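Local coordinates for protein fimbrin (Schizosaccharomyces pombe, PDB 1RT8) that binds and cross-links actin filaments, serving actin structures that maintain cell polarity and taking part in cytokinesis, mating and spore formation, at residues A[282-296]-A[489-502]. Numbering follows the deposited sequence.
Sequences EGEREARVFTLWLNS and FILPEDIVAVRPRL
Arg285 and Asp494 form a side-on salt bridge in which each carboxylate oxygen takes one nearly straight N-H on its syn lone pair: NE of Arg285 reaches OD1 of Asp494 at 2.9 Å, and NH2 of Arg285 reaches OD2 of Asp494 at 2.8 Å. The two planes lie within 6° of each other. The bends at chi2 and chi3, both near -60°, fold the arginine chain until its guanidinium edge faces the acid, while CD1 of Leu491 rests over one guanidinium face. Each oxygen accepts a second donor from the anti side, tilted out of the carboxylate plane: Leu491 N at OD2 and Arg499 NH1 at OD1; Arg499 NH1 also bonds OE2 of Glu493. An asparagine in place of Asp494 would probably cost the network one negative charge, leaving Glu493 to answer both arginines, and set its amide N-H groups against those of Arg285 and of either Leu491 or Arg499.

The buried acid lies at a junction between domains: helix 282-296 belongs to the third calponin-homology domain and residues 489-502 to the fourth, within the second actin-binding region.

Next to the network the packing turns apolar and close. Val289 and Leu502 meet tip to tip, CG2 of Val289 lying 4.0 Å from CD2 of Leu502. Farther along the helix, Phe489 lays one ring face against the backbone at Leu292 and Trp293, with CA of Trp293 4.0 Å from the ring centroid in a CH-pi contact, and CE1 of Phe489 touches the indole edge at CD1 of Trp293, 3.6 Å away.

Toward the exposed Leu491 and Ser296 the contact gives out to solvent. At the Arg501 edge the polar pairing is weak: NH1 of Arg501 makes a bent bond of 3.3 Å to OE1 of Glu286.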
loop_
_atom_site.group_PDB
_atom_site.type_symbol
_atom_site.label_atom_id
_atom_site.label_comp_id
_atom_site.label_asym_id
_atom_site.label_seq_id
_atom_site.Cartn_x
_atom_site.Cartn_y
_atom_site.Cartn_z
ATOM N N GLU A 282 -19.970 -1.996 1.539
ATOM C CA GLU A 282 -19.315 -3.288 1.712
ATOM C C GLU A 282 -18.688 -3.711 0.387
ATOM O O GLU A 282 -17.587 -4.264 0.354
ATOM C CB GLU A 282 -20.311 -4.351 2.180
ATOM C CG GLU A 282 -19.758 -5.769 2.093
ATOM C CD GLU A 282 -20.421 -6.731 3.055
ATOM O OE1 GLU A 282 -21.667 -6.846 3.043
ATOM O OE2 GLU A 282 -19.687 -7.381 3.825
ATOM N N GLY A 283 -19.395 -3.429 -0.706
ATOM C CA GLY A 283 -18.893 -3.772 -2.021
ATOM C C GLY A 283 -17.589 -3.066 -2.332
ATOM O O GLY A 283 -16.668 -3.673 -2.886
ATOM N N GLU A 284 -17.500 -1.782 -1.982
ATOM C CA GLU A 284 -16.284 -1.015 -2.238
ATOM C C GLU A 284 -15.117 -1.546 -1.413
ATOM O O GLU A 284 -13.990 -1.636 -1.908
ATOM C CB GLU A 284 -16.483 0.473 -1.921
ATOM C CG GLU A 284 -17.326 1.246 -2.933
ATOM C CD GLU A 284 -16.832 1.088 -4.365
ATOM O OE1 GLU A 284 -15.618 1.233 -4.605
ATOM O OE2 GLU A 284 -17.663 0.824 -5.257
ATOM N N ARG A 285 -15.387 -1.899 -0.158
ATOM C CA ARG A 285 -14.334 -2.416 0.714
ATOM C C ARG A 285 -13.775 -3.736 0.192
ATOM O O ARG A 285 -12.557 -3.926 0.148
ATOM C CB ARG A 285 -14.857 -2.585 2.143
ATOM C CG ARG A 285 -14.993 -1.262 2.901
ATOM C CD ARG A 285 -13.665 -0.539 2.951
ATOM N NE ARG A 285 -12.622 -1.371 3.551
ATOM C CZ ARG A 285 -11.340 -1.330 3.201
ATOM N NH1 ARG A 285 -10.941 -0.493 2.257
ATOM N NH2 ARG A 285 -10.458 -2.141 3.774
ATOM N N GLU A 286 -14.660 -4.646 -0.207
ATOM C CA GLU A 286 -14.213 -5.930 -0.734
ATOM C C GLU A 286 -13.336 -5.669 -1.947
ATOM O O GLU A 286 -12.277 -6.273 -2.095
ATOM C CB GLU A 286 -15.405 -6.816 -1.137
ATOM C CG GLU A 286 -16.322 -7.213 0.022
ATOM C CD GLU A 286 -17.379 -8.232 -0.381
ATOM O OE1 GLU A 286 -17.832 -8.202 -1.541
ATOM O OE2 GLU A 286 -17.775 -9.057 0.465
ATOM N N ALA A 287 -13.776 -4.751 -2.805
ATOM C CA ALA A 287 -13.032 -4.407 -4.012
ATOM C C ALA A 287 -11.616 -3.942 -3.670
ATOM O O ALA A 287 -10.651 -4.354 -4.317
ATOM C CB ALA A 287 -13.777 -3.315 -4.807
ATOM N N ARG A 288 -11.492 -3.090 -2.656
ATOM C CA ARG A 288 -10.183 -2.584 -2.246
ATOM C C ARG A 288 -9.323 -3.673 -1.613
ATOM O O ARG A 288 -8.114 -3.687 -1.806
ATOM C CB ARG A 288 -10.344 -1.407 -1.277
ATOM C CG ARG A 288 -10.584 -0.073 -1.982
ATOM C CD ARG A 288 -11.031 1.013 -1.005
ATOM N NE ARG A 288 -11.314 2.288 -1.672
ATOM C CZ ARG A 288 -10.385 3.100 -2.175
ATOM N NH1 ARG A 288 -9.101 2.777 -2.093
ATOM N NH2 ARG A 288 -10.740 4.240 -2.760
ATOM N N VAL A 289 -9.949 -4.575 -0.858
ATOM C CA VAL A 289 -9.231 -5.682 -0.223
ATOM C C VAL A 289 -8.760 -6.673 -1.288
ATOM O O VAL A 289 -7.617 -7.138 -1.250
ATOM C CB VAL A 289 -10.130 -6.431 0.796
ATOM C CG1 VAL A 289 -9.439 -7.705 1.267
ATOM C CG2 VAL A 289 -10.428 -5.519 1.994
ATOM N N PHE A 290 -9.644 -6.997 -2.230
ATOM C CA PHE A 290 -9.313 -7.928 -3.304
ATOM C C PHE A 290 -8.232 -7.326 -4.199
ATOM O O PHE A 290 -7.369 -8.049 -4.711
ATOM C CB PHE A 290 -10.559 -8.260 -4.147
ATOM C CG PHE A 290 -11.617 -9.043 -3.408
ATOM C CD1 PHE A 290 -12.859 -9.276 -3.994
ATOM C CD2 PHE A 290 -11.376 -9.554 -2.141
ATOM C CE1 PHE A 290 -13.842 -10.007 -3.331
ATOM C CE2 PHE A 290 -12.355 -10.290 -1.463
ATOM C CZ PHE A 290 -13.591 -10.517 -2.061
ATOM N N THR A 291 -8.285 -6.008 -4.391
ATOM C CA THR A 291 -7.301 -5.310 -5.212
ATOM C C THR A 291 -5.923 -5.470 -4.580
ATOM O O THR A 291 -4.956 -5.768 -5.269
ATOM C CB THR A 291 -7.608 -3.797 -5.331
ATOM O OG1 THR A 291 -8.747 -3.609 -6.177
ATOM C CG2 THR A 291 -6.411 -3.045 -5.923
ATOM N N LEU A 292 -5.843 -5.270 -3.269
ATOM C CA LEU A 292 -4.574 -5.413 -2.569
ATOM C C LEU A 292 -4.106 -6.856 -2.700
ATOM O O LEU A 292 -2.942 -7.115 -2.995
ATOM C CB LEU A 292 -4.734 -5.054 -1.088
ATOM C CG LEU A 292 -4.957 -3.580 -0.727
ATOM C CD1 LEU A 292 -5.470 -3.474 0.702
ATOM C CD2 LEU A 292 -3.645 -2.805 -0.887
ATOM N N TRP A 293 -5.019 -7.799 -2.501
ATOM C CA TRP A 293 -4.660 -9.210 -2.595
ATOM C C TRP A 293 -4.123 -9.585 -3.981
ATOM O O TRP A 293 -3.005 -10.087 -4.110
ATOM C CB TRP A 293 -5.860 -10.093 -2.248
ATOM C CG TRP A 293 -5.551 -11.551 -2.385
ATOM C CD1 TRP A 293 -4.644 -12.264 -1.661
ATOM C CD2 TRP A 293 -6.116 -12.464 -3.335
ATOM N NE1 TRP A 293 -4.602 -13.567 -2.102
ATOM C CE2 TRP A 293 -5.497 -13.717 -3.129
ATOM C CE3 TRP A 293 -7.082 -12.344 -4.341
ATOM C CZ2 TRP A 293 -5.810 -14.845 -3.890
ATOM C CZ3 TRP A 293 -7.397 -13.469 -5.103
ATOM C CH2 TRP A 293 -6.760 -14.703 -4.872
ATOM N N LEU A 294 -4.916 -9.351 -5.020
ATOM C CA LEU A 294 -4.467 -9.676 -6.371
ATOM C C LEU A 294 -3.142 -8.981 -6.705
ATOM O O LEU A 294 -2.261 -9.592 -7.301
ATOM C CB LEU A 294 -5.537 -9.287 -7.400
ATOM C CG LEU A 294 -6.763 -10.204 -7.451
ATOM C CD1 LEU A 294 -7.879 -9.540 -8.261
ATOM C CD2 LEU A 294 -6.378 -11.544 -8.064
ATOM N N ASN A 295 -2.994 -7.712 -6.321
ATOM C CA ASN A 295 -1.756 -6.995 -6.618
ATOM C C ASN A 295 -0.596 -7.636 -5.878
ATOM O O ASN A 295 0.542 -7.580 -6.343
ATOM C CB ASN A 295 -1.840 -5.507 -6.232
ATOM C CG ASN A 295 -2.577 -4.664 -7.271
ATOM O OD1 ASN A 295 -2.745 -5.077 -8.416
ATOM N ND2 ASN A 295 -3.002 -3.470 -6.873
ATOM N N SER A 296 -0.889 -8.258 -4.738
ATOM C CA SER A 296 0.143 -8.915 -3.943
ATOM C C SER A 296 0.691 -10.124 -4.690
ATOM O O SER A 296 1.783 -10.608 -4.388
ATOM C CB SER A 296 -0.409 -9.350 -2.571
ATOM O OG SER A 296 -1.052 -10.614 -2.635
ATOM N N PHE A 489 -5.075 -8.051 4.537
ATOM C CA PHE A 489 -5.383 -6.979 3.606
ATOM C C PHE A 489 -6.618 -6.170 3.976
ATOM O O PHE A 489 -7.052 -5.321 3.199
ATOM C CB PHE A 489 -5.544 -7.539 2.189
ATOM C CG PHE A 489 -4.280 -8.124 1.625
ATOM C CD1 PHE A 489 -4.227 -9.457 1.235
ATOM C CD2 PHE A 489 -3.142 -7.341 1.489
ATOM C CE1 PHE A 489 -3.054 -10.004 0.716
ATOM C CE2 PHE A 489 -1.954 -7.879 0.966
ATOM C CZ PHE A 489 -1.916 -9.215 0.582
ATOM N N ILE A 490 -7.189 -6.434 5.147
ATOM C CA ILE A 490 -8.360 -5.686 5.587
ATOM C C ILE A 490 -7.960 -4.568 6.546
ATOM O O ILE A 490 -6.812 -4.493 6.975
ATOM C CB ILE A 490 -9.385 -6.587 6.312
ATOM C CG1 ILE A 490 -8.738 -7.254 7.535
ATOM C CG2 ILE A 490 -9.918 -7.635 5.356
ATOM C CD1 ILE A 490 -9.752 -7.961 8.437
ATOM N N LEU A 491 -8.917 -3.700 6.857
ATOM C CA LEU A 491 -8.715 -2.599 7.788
ATOM C C LEU A 491 -9.603 -2.853 9.011
ATOM O O LEU A 491 -10.504 -3.701 8.979
ATOM C CB LEU A 491 -9.105 -1.262 7.149
ATOM C CG LEU A 491 -8.168 -0.626 6.112
ATOM C CD1 LEU A 491 -8.850 0.601 5.510
ATOM C CD2 LEU A 491 -6.851 -0.236 6.763
ATOM N N PRO A 492 -9.360 -2.125 10.110
ATOM C CA PRO A 492 -10.162 -2.307 11.319
ATOM C C PRO A 492 -11.669 -2.213 11.063
ATOM O O PRO A 492 -12.464 -3.005 11.585
ATOM C CB PRO A 492 -9.661 -1.190 12.228
ATOM C CG PRO A 492 -8.205 -1.076 11.840
ATOM C CD PRO A 492 -8.270 -1.155 10.331
ATOM N N GLU A 493 -12.053 -1.245 10.242
ATOM C CA GLU A 493 -13.451 -1.015 9.939
ATOM C C GLU A 493 -14.160 -2.222 9.328
ATOM O O GLU A 493 -15.372 -2.363 9.457
ATOM C CB GLU A 493 -13.589 0.196 9.013
ATOM C CG GLU A 493 -13.141 -0.061 7.592
ATOM C CD GLU A 493 -13.454 1.100 6.677
ATOM O OE1 GLU A 493 -12.615 2.018 6.563
ATOM O OE2 GLU A 493 -14.548 1.104 6.083
ATOM N N ASP A 494 -13.419 -3.098 8.664
ATOM C CA ASP A 494 -14.048 -4.269 8.068
ATOM C C ASP A 494 -14.535 -5.243 9.144
ATOM O O ASP A 494 -15.544 -5.936 8.967
ATOM C CB ASP A 494 -13.079 -4.942 7.100
ATOM C CG ASP A 494 -12.698 -4.032 5.947
ATOM O OD1 ASP A 494 -13.609 -3.394 5.372
ATOM O OD2 ASP A 494 -11.497 -3.956 5.607
ATOM N N ILE A 495 -13.817 -5.290 10.265
ATOM C CA ILE A 495 -14.212 -6.145 11.379
ATOM C C ILE A 495 -15.356 -5.468 12.160
ATOM O O ILE A 495 -16.370 -6.102 12.466
ATOM C CB ILE A 495 -13.010 -6.402 12.325
ATOM C CG1 ILE A 495 -12.016 -7.356 11.646
ATOM C CG2 ILE A 495 -13.489 -6.962 13.658
ATOM C CD1 ILE A 495 -10.717 -7.513 12.415
ATOM N N VAL A 496 -15.199 -4.181 12.463
ATOM C CA VAL A 496 -16.228 -3.438 13.205
ATOM C C VAL A 496 -17.589 -3.486 12.487
ATOM O O VAL A 496 -18.639 -3.609 13.133
ATOM C CB VAL A 496 -15.799 -1.962 13.429
ATOM C CG1 VAL A 496 -16.945 -1.156 14.065
ATOM C CG2 VAL A 496 -14.573 -1.922 14.323
ATOM N N ALA A 497 -17.565 -3.413 11.158
ATOM C CA ALA A 497 -18.780 -3.462 10.357
ATOM C C ALA A 497 -19.207 -4.915 10.069
ATOM O O ALA A 497 -20.230 -5.161 9.432
ATOM C CB ALA A 497 -18.556 -2.706 9.041
ATOM N N VAL A 498 -18.405 -5.866 10.533
ATOM C CA VAL A 498 -18.670 -7.288 10.344
ATOM C C VAL A 498 -18.968 -7.686 8.898
ATOM O O VAL A 498 -20.007 -8.275 8.607
ATOM C CB VAL A 498 -19.842 -7.764 11.234
ATOM C CG1 VAL A 498 -19.885 -9.286 11.259
ATOM C CG2 VAL A 498 -19.679 -7.218 12.643
ATOM N N ARG A 499 -18.059 -7.347 7.992
ATOM C CA ARG A 499 -18.215 -7.699 6.587
ATOM C C ARG A 499 -17.724 -9.145 6.541
ATOM O O ARG A 499 -16.527 -9.404 6.552
ATOM C CB ARG A 499 -17.371 -6.744 5.743
ATOM C CG ARG A 499 -17.891 -5.303 5.892
ATOM C CD ARG A 499 -16.997 -4.202 5.303
ATOM N NE ARG A 499 -17.716 -2.925 5.318
ATOM C CZ ARG A 499 -17.211 -1.775 5.751
ATOM N NH1 ARG A 499 -15.963 -1.719 6.210
ATOM N NH2 ARG A 499 -17.965 -0.679 5.742
ATOM N N PRO A 500 -18.664 -10.106 6.512
ATOM C CA PRO A 500 -18.426 -11.556 6.491
ATOM C C PRO A 500 -17.245 -12.118 5.716
ATOM O O PRO A 500 -16.451 -12.862 6.280
ATOM C CB PRO A 500 -19.773 -12.127 6.034
ATOM C CG PRO A 500 -20.413 -10.985 5.310
ATOM C CD PRO A 500 -20.068 -9.818 6.177
ATOM N N ARG A 501 -17.124 -11.795 4.435
ATOM C CA ARG A 501 -16.003 -12.312 3.657
ATOM C C ARG A 501 -14.670 -11.765 4.151
ATOM O O ARG A 501 -13.648 -12.458 4.113
ATOM C CB ARG A 501 -16.155 -11.959 2.182
ATOM C CG ARG A 501 -17.361 -12.576 1.524
ATOM C CD ARG A 501 -17.462 -12.075 0.113
ATOM N NE ARG A 501 -18.486 -12.781 -0.627
ATOM C CZ ARG A 501 -18.929 -12.405 -1.820
ATOM N NH1 ARG A 501 -18.435 -11.319 -2.399
ATOM N NH2 ARG A 501 -19.854 -13.126 -2.437
ATOM N N LEU A 502 -14.677 -10.522 4.608
ATOM C CA LEU A 502 -13.445 -9.916 5.071
ATOM C C LEU A 502 -13.080 -10.464 6.440
ATOM O O LEU A 502 -11.899 -10.607 6.757
ATOM C CB LEU A 502 -13.577 -8.391 5.076
ATOM C CG LEU A 502 -14.014 -7.822 3.713
ATOM C CD1 LEU A 502 -13.953 -6.288 3.711
ATOM C CD2 LEU A 502 -13.113 -8.371 2.615
#